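Ancylostoma secreted protein 1 (Necator americanus, PDB 3NT8) is a secreted protein with two CAP domains that is probably associated with the transition of infective hookworm larvae to parasitism. Local coordinates at residues Leu72-Met78 against Thr157-Cys162; Ile96-Ala100 against Ile176-Tyr182; Gln83-Cys89 against Ala163-Cys167; Thr103-Ser107 against Lys118-Thr122. All blocks are in the same frame, centred on the assembly; numbering follows the deposited sequence.

Contact 1. Residues Leu72-Met78 against Thr157-Cys162; sequences LSWDCAM and TTKLGC
Thr158 O is gripped by two donors: the backbone N of Ser73 at 2.9 Å, in a nearly straight bond (169° at the hydrogen), and a water 3.0 Å away that also meets Ser73 OG. Leu160 N then gives to Ser73 O, and Asp75 N to Leu160 O at 2.9 Å. This alternation is the ladder of a parallel pair, with Ser73 beside Lys159 and Trp74 beside Leu160, at the margin of the CAP-domain sheet. Trp74 carries its CG anti to the backbone N (chi1 -164°), which lays the indole across the neighbouring strand. Leu160 O sits over one ring face, near the rim, while Trp74 CZ3 meets Leu160 CD2 at 4.0 Å and Trp74 CH2 meets Cys162 CB at 3.9 Å. Trp74 NE1 is hydrogen-bonded to Glu79 OE1. Asp75 follows as the N-cap of helix 76-85: its OD2 takes Met78 N at 2.7 Å through the anti lone pair, and its OD1 rests 3.2 Å from Lys159 CD. Lys159 NZ lies farther off, at 4.9 Å from Asp75 OD1, without contact. Asp75 therefore serves the sheet with its main chain and the helix with its carboxylate, whose negative charge the helix start would tend to stabilise.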
loop_
_atom_site.group_PDB
_atom_site.type_symbol
_atom_site.label_atom_id
_atom_site.label_comp_id
_atom_site.label_asym_id
_atom_site.label_seq_id
_atom_site.Cartn_x
_atom_site.Cartn_y
_atom_site.Cartn_z
ATOM N N LEU A 72 -11.431 -12.101 -3.823
ATOM C CA LEU A 72 -11.622 -12.103 -2.370
ATOM C C LEU A 72 -12.046 -13.455 -1.854
ATOM O O LEU A 72 -12.820 -14.161 -2.506
ATOM C CB LEU A 72 -12.685 -11.012 -1.980
ATOM C CG LEU A 72 -12.390 -9.572 -2.479
ATOM C CD1 LEU A 72 -13.404 -8.459 -2.022
ATOM C CD2 LEU A 72 -11.004 -9.180 -1.997
ATOM N N SER A 73 -11.543 -13.825 -0.685
ATOM C CA SER A 73 -12.065 -14.954 0.084
ATOM C C SER A 73 -12.754 -14.428 1.306
ATOM O O SER A 73 -12.358 -13.388 1.873
ATOM C CB SER A 73 -10.916 -15.827 0.544
ATOM O OG SER A 73 -10.233 -16.253 -0.606
ATOM N N TRP A 74 -13.803 -15.114 1.723
ATOM C CA TRP A 74 -14.463 -14.753 3.002
ATOM C C TRP A 74 -13.629 -14.971 4.279
ATOM O O TRP A 74 -12.915 -15.959 4.404
ATOM C CB TRP A 74 -15.804 -15.503 3.102
ATOM C CG TRP A 74 -16.720 -14.958 4.130
ATOM C CD1 TRP A 74 -16.848 -15.390 5.438
ATOM C CD2 TRP A 74 -17.657 -13.899 3.959
ATOM N NE1 TRP A 74 -17.794 -14.651 6.070
ATOM C CE2 TRP A 74 -18.330 -13.746 5.185
ATOM C CE3 TRP A 74 -18.006 -13.063 2.865
ATOM C CZ2 TRP A 74 -19.314 -12.780 5.384
ATOM C CZ3 TRP A 74 -18.986 -12.088 3.054
ATOM C CH2 TRP A 74 -19.641 -11.970 4.307
ATOM N N ASP A 75 -13.741 -14.082 5.265
ATOM C CA ASP A 75 -13.002 -14.330 6.486
ATOM C C ASP A 75 -13.924 -14.315 7.708
ATOM O O ASP A 75 -14.569 -13.301 7.971
ATOM C CB ASP A 75 -11.822 -13.353 6.597
ATOM C CG ASP A 75 -10.940 -13.632 7.805
ATOM O OD1 ASP A 75 -9.868 -14.224 7.636
ATOM O OD2 ASP A 75 -11.320 -13.253 8.929
ATOM N N CYS A 76 -14.007 -15.419 8.459
ATOM C CA CYS A 76 -15.034 -15.502 9.517
ATOM C C CYS A 76 -14.765 -14.542 10.669
ATOM O O CYS A 76 -15.705 -13.983 11.249
ATOM C CB CYS A 76 -15.271 -16.907 10.026
ATOM S SG CYS A 76 -15.859 -18.052 8.741
ATOM N N ALA A 77 -13.481 -14.365 10.969
ATOM C CA ALA A 77 -12.992 -13.577 12.047
ATOM C C ALA A 77 -13.251 -12.139 11.717
ATOM O O ALA A 77 -13.637 -11.345 12.599
ATOM C CB ALA A 77 -11.488 -13.827 12.227
ATOM N N MET A 78 -13.042 -11.765 10.446
ATOM C CA MET A 78 -13.350 -10.390 10.005
ATOM C C MET A 78 -14.834 -10.124 10.108
ATOM O O MET A 78 -15.210 -9.110 10.684
ATOM C CB MET A 78 -12.830 -10.076 8.596
ATOM C CG MET A 78 -11.369 -9.683 8.643
ATOM S SD MET A 78 -10.683 -9.788 7.029
ATOM C CE MET A 78 -11.572 -8.432 6.280
ATOM N N THR A 157 -6.219 -6.313 -2.234
ATOM C CA THR A 157 -7.120 -6.916 -1.205
ATOM C C THR A 157 -7.385 -8.375 -1.525
ATOM O O THR A 157 -7.626 -8.721 -2.660
ATOM C CB THR A 157 -8.446 -6.144 -1.125
ATOM O OG1 THR A 157 -8.118 -4.782 -0.813
ATOM C CG2 THR A 157 -9.342 -6.661 -0.039
ATOM N N THR A 158 -7.339 -9.220 -0.513
ATOM C CA THR A 158 -7.597 -10.637 -0.660
ATOM C C THR A 158 -8.718 -11.139 0.288
ATOM O O THR A 158 -9.281 -12.221 0.067
ATOM C CB THR A 158 -6.317 -11.428 -0.311
ATOM O OG1 THR A 158 -5.890 -11.060 1.009
ATOM C CG2 THR A 158 -5.184 -11.120 -1.341
ATOM N N LYS A 159 -9.011 -10.391 1.361
ATOM C CA LYS A 159 -9.995 -10.888 2.353
ATOM C C LYS A 159 -11.183 -9.947 2.569
ATOM O O LYS A 159 -11.029 -8.713 2.573
ATOM C CB LYS A 159 -9.340 -11.195 3.691
ATOM C CG LYS A 159 -8.560 -12.511 3.756
ATOM C CD LYS A 159 -8.266 -13.020 5.196
ATOM C CE LYS A 159 -7.082 -12.374 5.887
ATOM N NZ LYS A 159 -5.744 -12.808 5.354
ATOM N N LEU A 160 -12.361 -10.541 2.768
ATOM C CA LEU A 160 -13.616 -9.803 2.852
ATOM C C LEU A 160 -14.402 -10.239 4.097
ATOM O O LEU A 160 -14.446 -11.436 4.393
ATOM C CB LEU A 160 -14.480 -10.088 1.612
ATOM C CG LEU A 160 -15.856 -9.417 1.620
ATOM C CD1 LEU A 160 -15.716 -7.932 1.612
ATOM C CD2 LEU A 160 -16.804 -9.888 0.489
ATOM N N GLY A 161 -15.029 -9.286 4.800
ATOM C CA GLY A 161 -15.944 -9.622 5.902
ATOM C C GLY A 161 -17.124 -8.673 5.946
ATOM O O GLY A 161 -16.940 -7.455 6.090
ATOM N N CYS A 162 -18.336 -9.209 5.800
ATOM C CA CYS A 162 -19.516 -8.331 5.824
ATOM C C CYS A 162 -20.585 -8.865 6.814
ATOM O O CYS A 162 -20.614 -10.082 7.088
ATOM C CB CYS A 162 -20.141 -8.138 4.428
ATOM S SG CYS A 162 -19.109 -7.766 3.000
HETATM O O HOH W 1 -7.808 -14.729 -0.538
#

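Contact 2. Residues Ile96-Ala100 against Ile176-Tyr182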
loop_
_atom_site.group_PDB
_atom_site.type_symbol
_atom_site.label_atom_id
_atom_site.label_comp_id
_atom_site.label_asym_id
_atom_site.label_seq_id
_atom_site.Cartn_x
_atom_site.Cartn_y
_atom_site.Cartn_z
ATOM N N ILE A 96 -12.175 -0.976 13.623
ATOM C CA ILE A 96 -11.552 -2.319 13.634
ATOM C C ILE A 96 -10.108 -2.350 13.097
ATOM O O ILE A 96 -9.789 -1.685 12.068
ATOM C CB ILE A 96 -12.419 -3.369 12.861
ATOM C CG1 ILE A 96 -13.822 -3.466 13.492
ATOM C CG2 ILE A 96 -11.722 -4.763 12.820
ATOM C CD1 ILE A 96 -14.872 -3.923 12.544
ATOM N N GLN A 97 -9.262 -3.156 13.759
ATOM C CA GLN A 97 -7.837 -3.207 13.401
ATOM C C GLN A 97 -7.557 -3.915 12.088
ATOM O O GLN A 97 -8.216 -4.915 11.762
ATOM C CB GLN A 97 -6.959 -3.784 14.519
ATOM C CG GLN A 97 -7.298 -5.172 15.030
ATOM C CD GLN A 97 -6.928 -5.339 16.529
ATOM O OE1 GLN A 97 -6.490 -4.383 17.202
ATOM N NE2 GLN A 97 -7.116 -6.552 17.051
ATOM N N GLY A 98 -6.597 -3.373 11.331
ATOM C CA GLY A 98 -6.084 -4.037 10.138
ATOM C C GLY A 98 -6.913 -3.921 8.864
ATOM O O GLY A 98 -6.558 -4.515 7.836
ATOM N N VAL A 99 -8.002 -3.148 8.904
ATOM C CA VAL A 99 -8.975 -3.180 7.810
ATOM C C VAL A 99 -9.540 -1.810 7.428
ATOM O O VAL A 99 -9.561 -0.879 8.252
ATOM C CB VAL A 99 -10.165 -4.141 8.135
ATOM C CG1 VAL A 99 -9.679 -5.641 8.166
ATOM C CG2 VAL A 99 -10.873 -3.695 9.470
ATOM N N ALA A 100 -9.995 -1.721 6.172
ATOM C CA ALA A 100 -10.784 -0.586 5.723
ATOM C C ALA A 100 -12.291 -0.960 5.831
ATOM O O ALA A 100 -12.649 -2.114 5.824
ATOM C CB ALA A 100 -10.395 -0.242 4.306
ATOM N N ILE A 176 -15.858 -4.925 5.695
ATOM C CA ILE A 176 -14.484 -4.543 5.993
ATOM C C ILE A 176 -13.542 -5.335 5.104
ATOM O O ILE A 176 -13.898 -6.428 4.638
ATOM C CB ILE A 176 -14.071 -4.778 7.498
ATOM C CG1 ILE A 176 -14.546 -6.118 8.005
ATOM C CG2 ILE A 176 -14.572 -3.701 8.407
ATOM C CD1 ILE A 176 -13.849 -6.487 9.246
ATOM N N TYR A 177 -12.356 -4.783 4.861
ATOM C CA TYR A 177 -11.451 -5.294 3.807
ATOM C C TYR A 177 -10.048 -5.225 4.323
ATOM O O TYR A 177 -9.696 -4.241 4.937
ATOM C CB TYR A 177 -11.527 -4.404 2.545
ATOM C CG TYR A 177 -12.905 -4.221 2.005
ATOM C CD1 TYR A 177 -13.341 -4.940 0.874
ATOM C CD2 TYR A 177 -13.752 -3.285 2.543
ATOM C CE1 TYR A 177 -14.591 -4.722 0.361
ATOM C CE2 TYR A 177 -15.003 -3.075 2.011
ATOM C CZ TYR A 177 -15.413 -3.787 0.917
ATOM O OH TYR A 177 -16.660 -3.644 0.413
ATOM N N ASN A 178 -9.237 -6.245 4.071
ATOM C CA ASN A 178 -7.879 -6.260 4.540
ATOM C C ASN A 178 -6.897 -5.439 3.655
ATOM O O ASN A 178 -5.674 -5.675 3.698
ATOM C CB ASN A 178 -7.360 -7.699 4.678
ATOM C CG ASN A 178 -7.160 -8.405 3.308
ATOM O OD1 ASN A 178 -7.765 -8.019 2.301
ATOM N ND2 ASN A 178 -6.322 -9.457 3.286
ATOM N N GLY A 179 -7.427 -4.517 2.852
ATOM C CA GLY A 179 -6.573 -3.624 2.080
ATOM C C GLY A 179 -7.208 -2.247 2.098
ATOM O O GLY A 179 -8.452 -2.115 2.217
ATOM N N VAL A 180 -6.357 -1.237 1.931
ATOM C CA VAL A 180 -6.771 0.148 1.924
ATOM C C VAL A 180 -6.732 0.758 0.485
ATOM O O VAL A 180 -5.659 0.856 -0.138
ATOM C CB VAL A 180 -5.886 0.946 2.949
ATOM C CG1 VAL A 180 -6.282 2.416 2.984
ATOM C CG2 VAL A 180 -6.028 0.290 4.356
ATOM N N GLY A 181 -7.885 1.182 -0.040
ATOM C CA GLY A 181 -7.945 1.725 -1.410
ATOM C C GLY A 181 -8.127 3.229 -1.508
ATOM O O GLY A 181 -8.083 3.803 -2.610
ATOM N N TYR A 182 -8.320 3.875 -0.360
ATOM C CA TYR A 182 -8.491 5.309 -0.303
ATOM C C TYR A 182 -7.196 6.145 -0.020
ATOM O O TYR A 182 -7.260 7.261 0.533
ATOM C CB TYR A 182 -9.611 5.634 0.671
ATOM C CG TYR A 182 -9.474 4.943 2.007
ATOM C CD1 TYR A 182 -8.636 5.486 2.978
ATOM C CD2 TYR A 182 -10.181 3.767 2.312
ATOM C CE1 TYR A 182 -8.481 4.883 4.201
ATOM C CE2 TYR A 182 -10.050 3.146 3.571
ATOM C CZ TYR A 182 -9.188 3.732 4.510
ATOM O OH TYR A 182 -8.950 3.195 5.769
#
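Ala100 and Tyr177 form an antiparallel hydrogen-bonded pair, as two reciprocal bonds establish: Ala100 N to Tyr177 O at 2.8 Å, and Tyr177 N to Ala100 O at 2.9 Å. Tyr177 O is also approached by Val99, whose CB lies 3.2 Å from it, and Ala100 O has the Tyr177 ring edge close by. The methyl of Ala100 meets the ring edge of Tyr182, Tyr182 CE2 lying 3.5 Å from Ala100 CB, and Gly179 O comes about as near. With CG1 beside the backbone N and anti to the carbonyl carbon (chi1 -68°), Val99 CG2 falls between N and carbonyl carbon and meets Ile176 CG2 at 3.8 Å. The Ile96 side chain crosses that of Ile176 at about a right angle, its CD1 4.2 Å from Ile176 CG2. The pair marks the start of strand 100-107, one of the two outermost strands, which lies antiparallel to 170-177 in the central sheet of a CAP domain, an alpha-beta-alpha sandwich. Ahead of that strand, a type II turn from Ile96 to Val99 reverses the chain; Gly98, with positive phi (80°), holds its third position. Val180 CG1 lies 3.5 Å above the Tyr182 ring plane, offset toward the rim, and Phe147 also meets this ring. Tyr177 OH is hydrogen-bonded to His44 NE2 on helix 34-52, while Asn178 turns both of its amide atoms to the adjoining strand region, OD1 to Lys159 N and ND2 to Thr158 OG1. Farther out, Met78 of helix 76-85 packs on both Val99 and Ile176, and Val180 touches Val313, which belongs to the second CAP unit.

Contact 3. Residues Gln83-Cys89 against Ala163-Cys167; sequences QDAIQSC and AYKVC
Gln83 NE2 donates to Tyr164 O at 3.1 Å, with 165° at the hydrogen, and ties helix 76-85 to strand 159-167, a contact between helix and sheet in the CAP alpha-beta-alpha sandwich. Tyr164 O lies in the amide plane of Gln83, although the donor stands above the carbonyl plane. The other end of this amide is satisfied as well: OE1 accepts from Asn29 ND2. With CG anti to the backbone N and a bend at chi2 (86°), the side chain folds back over Ala163, whose CB lies 3.5 Å from Gln83 OE1. Gln87, one turn later, works in both directions. Its NE2 gives to Gln83 O at 3.1 Å, a carbonyl that otherwise receives only a weak bond from Ile86 N within the segment, and its OE1 takes the ammonium of Lys165, NZ lying 2.6 Å away and above the plane of the amide C=O. The same lysine passes alongside the turn, its CB 3.4 Å from Ile86 O, which is engaged in the type I turn from Ile86 to Cys89 by accepting Cys89 N at 3.0 Å. Ile86 CD1 packs against the strand, 3.7 Å from Ala163 O, and also against Lys165 CB. Along the strand, Lys165 and Ala163 are paired through their backbones with Ala172 and Ser174 of the neighbouring strand, and Tyr164 OH is hydrogen-bonded to Asp36 OD2. The end of the turn is tied covalently to the strand, Cys89 SG being disulfide-bonded to Cys167 SG with a chi3 of 93°, and the SG of Cys89 rests 3.3 Å from Lys165 O.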
loop_
_atom_site.group_PDB
_atom_site.type_symbol
_atom_site.label_atom_id
_atom_site.label_comp_id
_atom_site.label_asym_id
_atom_site.label_seq_id
_atom_site.Cartn_x
_atom_site.Cartn_y
_atom_site.Cartn_z
ATOM N N GLN A 83 -19.507 -7.740 12.952
ATOM C CA GLN A 83 -20.853 -7.988 13.457
ATOM C C GLN A 83 -21.012 -7.477 14.903
ATOM O O GLN A 83 -22.042 -6.891 15.240
ATOM C CB GLN A 83 -21.215 -9.463 13.334
ATOM C CG GLN A 83 -22.614 -9.772 13.871
ATOM C CD GLN A 83 -23.667 -9.546 12.815
ATOM O OE1 GLN A 83 -23.755 -10.325 11.911
ATOM N NE2 GLN A 83 -24.448 -8.485 12.929
ATOM N N ASP A 84 -19.993 -7.709 15.729
ATOM C CA ASP A 84 -19.974 -7.274 17.127
ATOM C C ASP A 84 -19.990 -5.751 17.259
ATOM O O ASP A 84 -20.427 -5.214 18.271
ATOM C CB ASP A 84 -18.761 -7.858 17.873
ATOM C CG ASP A 84 -18.846 -9.336 18.026
ATOM O OD1 ASP A 84 -19.972 -9.860 18.126
ATOM O OD2 ASP A 84 -17.789 -9.997 18.072
ATOM N N ALA A 85 -19.560 -5.051 16.210
ATOM C CA ALA A 85 -19.382 -3.609 16.307
ATOM C C ALA A 85 -20.595 -2.826 15.893
ATOM O O ALA A 85 -20.721 -1.644 16.217
ATOM C CB ALA A 85 -18.164 -3.162 15.548
ATOM N N ILE A 86 -21.498 -3.491 15.183
ATOM C CA ILE A 86 -22.669 -2.826 14.637
ATOM C C ILE A 86 -23.973 -3.207 15.357
ATOM O O ILE A 86 -25.065 -2.984 14.831
ATOM C CB ILE A 86 -22.770 -3.026 13.076
ATOM C CG1 ILE A 86 -22.987 -4.517 12.707
ATOM C CG2 ILE A 86 -21.475 -2.543 12.407
ATOM C CD1 ILE A 86 -23.414 -4.738 11.262
ATOM N N GLN A 87 -23.874 -3.773 16.553
ATOM C CA GLN A 87 -25.094 -4.287 17.203
ATOM C C GLN A 87 -26.133 -3.179 17.496
ATOM O O GLN A 87 -27.348 -3.417 17.496
ATOM C CB GLN A 87 -24.767 -5.123 18.451
ATOM C CG GLN A 87 -24.120 -6.504 18.168
ATOM C CD GLN A 87 -25.079 -7.543 17.551
ATOM O OE1 GLN A 87 -26.082 -7.954 18.175
ATOM N NE2 GLN A 87 -24.745 -7.994 16.317
ATOM N N SER A 88 -25.651 -1.956 17.690
ATOM C CA SER A 88 -26.535 -0.834 17.987
ATOM C C SER A 88 -26.724 0.117 16.786
ATOM O O SER A 88 -27.197 1.256 16.957
ATOM C CB SER A 88 -25.937 -0.052 19.142
ATOM O OG SER A 88 -24.575 0.236 18.833
ATOM N N CYS A 89 -26.381 -0.364 15.588
ATOM C CA CYS A 89 -26.374 0.442 14.346
ATOM C C CYS A 89 -25.698 1.816 14.540
ATOM O O CYS A 89 -26.329 2.882 14.305
ATOM C CB CYS A 89 -27.774 0.572 13.721
ATOM S SG CYS A 89 -28.627 -1.023 13.438
ATOM N N ALA A 163 -21.457 -7.950 7.279
ATOM C CA ALA A 163 -22.541 -8.228 8.186
ATOM C C ALA A 163 -23.591 -7.094 8.127
ATOM O O ALA A 163 -23.232 -5.980 7.783
ATOM C CB ALA A 163 -21.967 -8.413 9.645
ATOM N N TYR A 164 -24.880 -7.386 8.370
ATOM C CA TYR A 164 -25.906 -6.351 8.613
ATOM C C TYR A 164 -26.495 -6.546 10.033
ATOM O O TYR A 164 -26.271 -7.573 10.639
ATOM C CB TYR A 164 -26.995 -6.308 7.544
ATOM C CG TYR A 164 -27.710 -7.633 7.371
ATOM C CD1 TYR A 164 -28.599 -8.126 8.360
ATOM C CD2 TYR A 164 -27.447 -8.420 6.281
ATOM C CE1 TYR A 164 -29.217 -9.367 8.223
ATOM C CE2 TYR A 164 -28.044 -9.661 6.132
ATOM C CZ TYR A 164 -28.929 -10.131 7.116
ATOM O OH TYR A 164 -29.504 -11.354 6.980
ATOM N N LYS A 165 -27.130 -5.511 10.593
ATOM C CA LYS A 165 -27.864 -5.594 11.848
ATOM C C LYS A 165 -29.106 -4.745 11.751
ATOM O O LYS A 165 -28.998 -3.600 11.363
ATOM C CB LYS A 165 -27.013 -5.095 12.996
ATOM C CG LYS A 165 -27.611 -5.276 14.370
ATOM C CD LYS A 165 -27.765 -6.722 14.781
ATOM C CE LYS A 165 -28.338 -6.717 16.232
ATOM N NZ LYS A 165 -28.386 -8.064 16.924
ATOM N N VAL A 166 -30.273 -5.315 12.101
ATOM C CA VAL A 166 -31.517 -4.558 12.239
ATOM C C VAL A 166 -31.607 -3.860 13.643
ATOM O O VAL A 166 -31.335 -4.467 14.677
ATOM C CB VAL A 166 -32.775 -5.449 11.967
ATOM C CG1 VAL A 166 -34.057 -4.674 12.118
ATOM C CG2 VAL A 166 -32.714 -6.029 10.563
ATOM N N CYS A 167 -31.965 -2.573 13.662
ATOM C CA CYS A 167 -32.197 -1.906 14.935
ATOM C C CYS A 167 -33.558 -1.263 14.926
ATOM O O CYS A 167 -33.675 -0.056 14.772
ATOM C CB CYS A 167 -31.119 -0.863 15.223
ATOM S SG CYS A 167 -29.476 -1.509 15.267
#

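Contact 4. Residues Thr103-Ser107 against Lys118-Thr122; sequences TMSWS and KIEPT
Trp106 lies with one indole face under the folded chain of Lys118 and an edge against Thr122. The lysine bends at chi2 (-75°) and then runs out straight, a shape that carries it across the ring. Its CD lies 3.6 Å above the ring plane, over the centre of the indole and 3.8 Å from the centroid of the five-membered ring, and its NZ stands 3.6 Å from the centroid of the six-membered ring, 27° off the ring normal. These positions meet the criteria for a CH-pi contact with the five-membered ring and a cation-pi contact with the six-membered ring; the positive charge would be held against the pi cloud. The opposite face is taken by Met104, whose CE sits 3.6 Å above the plane, toward the rim, so that methionine and lysine sandwich the indole. At the edge, Trp106 NE1 donates to Thr122 OG1 at 3.1 Å, the oxygen lying within 10° of the ring plane. That hydroxyl in turn donates to Lys118 O at 2.6 Å, a carbonyl which also takes the backbone N of Thr122 one turn later. The bond fixes the rotation of the hydroxyl and lets the oxygen accept the indole N-H. The Thr122 and Met104 side chains slide past each other in opposite directions, Thr122 CG2 meeting Met104 CB at 3.6 Å. Outside the pair, Leu171 on the neighbouring strand touches both Trp106 and Lys118, and Val173 touches Thr122. The arrangement joins edge strand 100-107 to the first turn of helix 119-127, a strand-to-helix layer contact of the CAP alpha-beta-alpha sandwich.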
loop_
_atom_site.group_PDB
_atom_site.type_symbol
_atom_site.label_atom_id
_atom_site.label_comp_id
_atom_site.label_asym_id
_atom_site.label_seq_id
_atom_site.Cartn_x
_atom_site.Cartn_y
_atom_site.Cartn_z
ATOM N N THR A 103 -19.684 1.362 4.805
ATOM C CA THR A 103 -20.850 1.410 5.680
ATOM C C THR A 103 -22.047 2.149 5.032
ATOM O O THR A 103 -21.880 3.104 4.202
ATOM C CB THR A 103 -20.500 2.044 7.091
ATOM O OG1 THR A 103 -21.620 1.864 7.953
ATOM C CG2 THR A 103 -20.217 3.540 6.972
ATOM N N MET A 104 -23.242 1.669 5.386
ATOM C CA MET A 104 -24.483 2.197 4.818
ATOM C C MET A 104 -25.581 2.047 5.847
ATOM O O MET A 104 -25.705 1.013 6.500
ATOM C CB MET A 104 -24.893 1.446 3.555
ATOM C CG MET A 104 -26.125 1.907 2.936
ATOM S SD MET A 104 -25.859 3.510 2.261
ATOM C CE MET A 104 -27.479 3.643 1.468
ATOM N N SER A 105 -26.398 3.081 5.942
ATOM C CA SER A 105 -27.499 3.074 6.886
ATOM C C SER A 105 -28.835 3.255 6.162
ATOM O O SER A 105 -28.981 4.138 5.315
ATOM C CB SER A 105 -27.278 4.136 7.970
ATOM O OG SER A 105 -28.369 4.128 8.894
ATOM N N TRP A 106 -29.806 2.394 6.478
ATOM C CA TRP A 106 -31.166 2.547 5.956
ATOM C C TRP A 106 -32.183 2.847 7.045
ATOM O O TRP A 106 -32.072 2.354 8.180
ATOM C CB TRP A 106 -31.605 1.274 5.227
ATOM C CG TRP A 106 -30.706 0.871 4.139
ATOM C CD1 TRP A 106 -29.640 0.016 4.223
ATOM C CD2 TRP A 106 -30.790 1.278 2.785
ATOM N NE1 TRP A 106 -29.039 -0.110 2.993
ATOM C CE2 TRP A 106 -29.730 0.646 2.090
ATOM C CE3 TRP A 106 -31.661 2.117 2.079
ATOM C CZ2 TRP A 106 -29.517 0.824 0.728
ATOM C CZ3 TRP A 106 -31.454 2.300 0.722
ATOM C CH2 TRP A 106 -30.381 1.657 0.056
ATOM N N SER A 107 -33.189 3.654 6.708
ATOM C CA SER A 107 -34.289 3.872 7.629
ATOM C C SER A 107 -35.601 3.597 6.955
ATOM O O SER A 107 -35.811 3.918 5.781
ATOM C CB SER A 107 -34.288 5.274 8.245
ATOM O OG SER A 107 -33.157 5.469 9.066
ATOM N N LYS A 118 -31.654 -5.818 1.105
ATOM C CA LYS A 118 -30.886 -4.597 1.075
ATOM C C LYS A 118 -29.412 -4.837 0.774
ATOM O O LYS A 118 -28.617 -3.869 0.733
ATOM C CB LYS A 118 -31.061 -3.843 2.392
ATOM C CG LYS A 118 -32.376 -3.129 2.502
ATOM C CD LYS A 118 -32.421 -1.851 1.644
ATOM C CE LYS A 118 -33.805 -1.309 1.573
ATOM N NZ LYS A 118 -33.817 -0.069 0.759
ATOM N N ILE A 119 -29.021 -6.097 0.556
ATOM C CA ILE A 119 -27.616 -6.357 0.274
ATOM C C ILE A 119 -27.206 -5.804 -1.106
ATOM O O ILE A 119 -26.158 -5.200 -1.240
ATOM C CB ILE A 119 -27.211 -7.850 0.386
ATOM C CG1 ILE A 119 -27.316 -8.367 1.828
ATOM C CG2 ILE A 119 -25.736 -8.025 -0.142
ATOM C CD1 ILE A 119 -27.127 -9.913 1.880
ATOM N N GLU A 120 -28.028 -6.013 -2.108
ATOM C CA GLU A 120 -27.680 -5.666 -3.451
ATOM C C GLU A 120 -27.671 -4.162 -3.690
ATOM O O GLU A 120 -26.739 -3.642 -4.280
ATOM C CB GLU A 120 -28.576 -6.414 -4.462
ATOM C CG GLU A 120 -28.035 -6.385 -5.956
ATOM C CD GLU A 120 -28.212 -5.048 -6.710
ATOM O OE1 GLU A 120 -29.152 -4.219 -6.413
ATOM O OE2 GLU A 120 -27.399 -4.838 -7.649
ATOM N N PRO A 121 -28.720 -3.468 -3.229
ATOM C CA PRO A 121 -28.705 -2.044 -3.438
ATOM C C PRO A 121 -27.654 -1.346 -2.572
ATOM O O PRO A 121 -27.235 -0.259 -2.935
ATOM C CB PRO A 121 -30.161 -1.612 -3.092
ATOM C CG PRO A 121 -30.580 -2.632 -2.074
ATOM C CD PRO A 121 -30.025 -3.928 -2.702
ATOM N N THR A 122 -27.255 -1.937 -1.430
ATOM C CA THR A 122 -26.122 -1.380 -0.657
ATOM C C THR A 122 -24.799 -1.450 -1.441
ATOM O O THR A 122 -24.064 -0.459 -1.573
ATOM C CB THR A 122 -25.901 -2.085 0.685
ATOM O OG1 THR A 122 -27.080 -1.914 1.452
ATOM C CG2 THR A 122 -24.732 -1.454 1.462
#

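How the contacts relate
All four contacts meet on the sheet of the first CAP unit; contacts 1, 2 and 3 are partly buried, and contact 4 lies at the surface. Contacts 1 and 3 share helix 76-85 and strand 159-167 and lie about 17 Å apart by their centres, whereas contact 2 pairs strand 170-177 with 100-107 at the other margin. Contacts 1 and 2 touch directly, through Gly161 O and Ile176 N and through Thr158 OG1 and Asn178 ND2, and both build on main-chain bonds. Contact 3 relies instead on side-chain amides, a lysine and a disulfide, farther from the chain's centre. Contact 4 is carried by side chains alone, around one indole, with no backbone pairing.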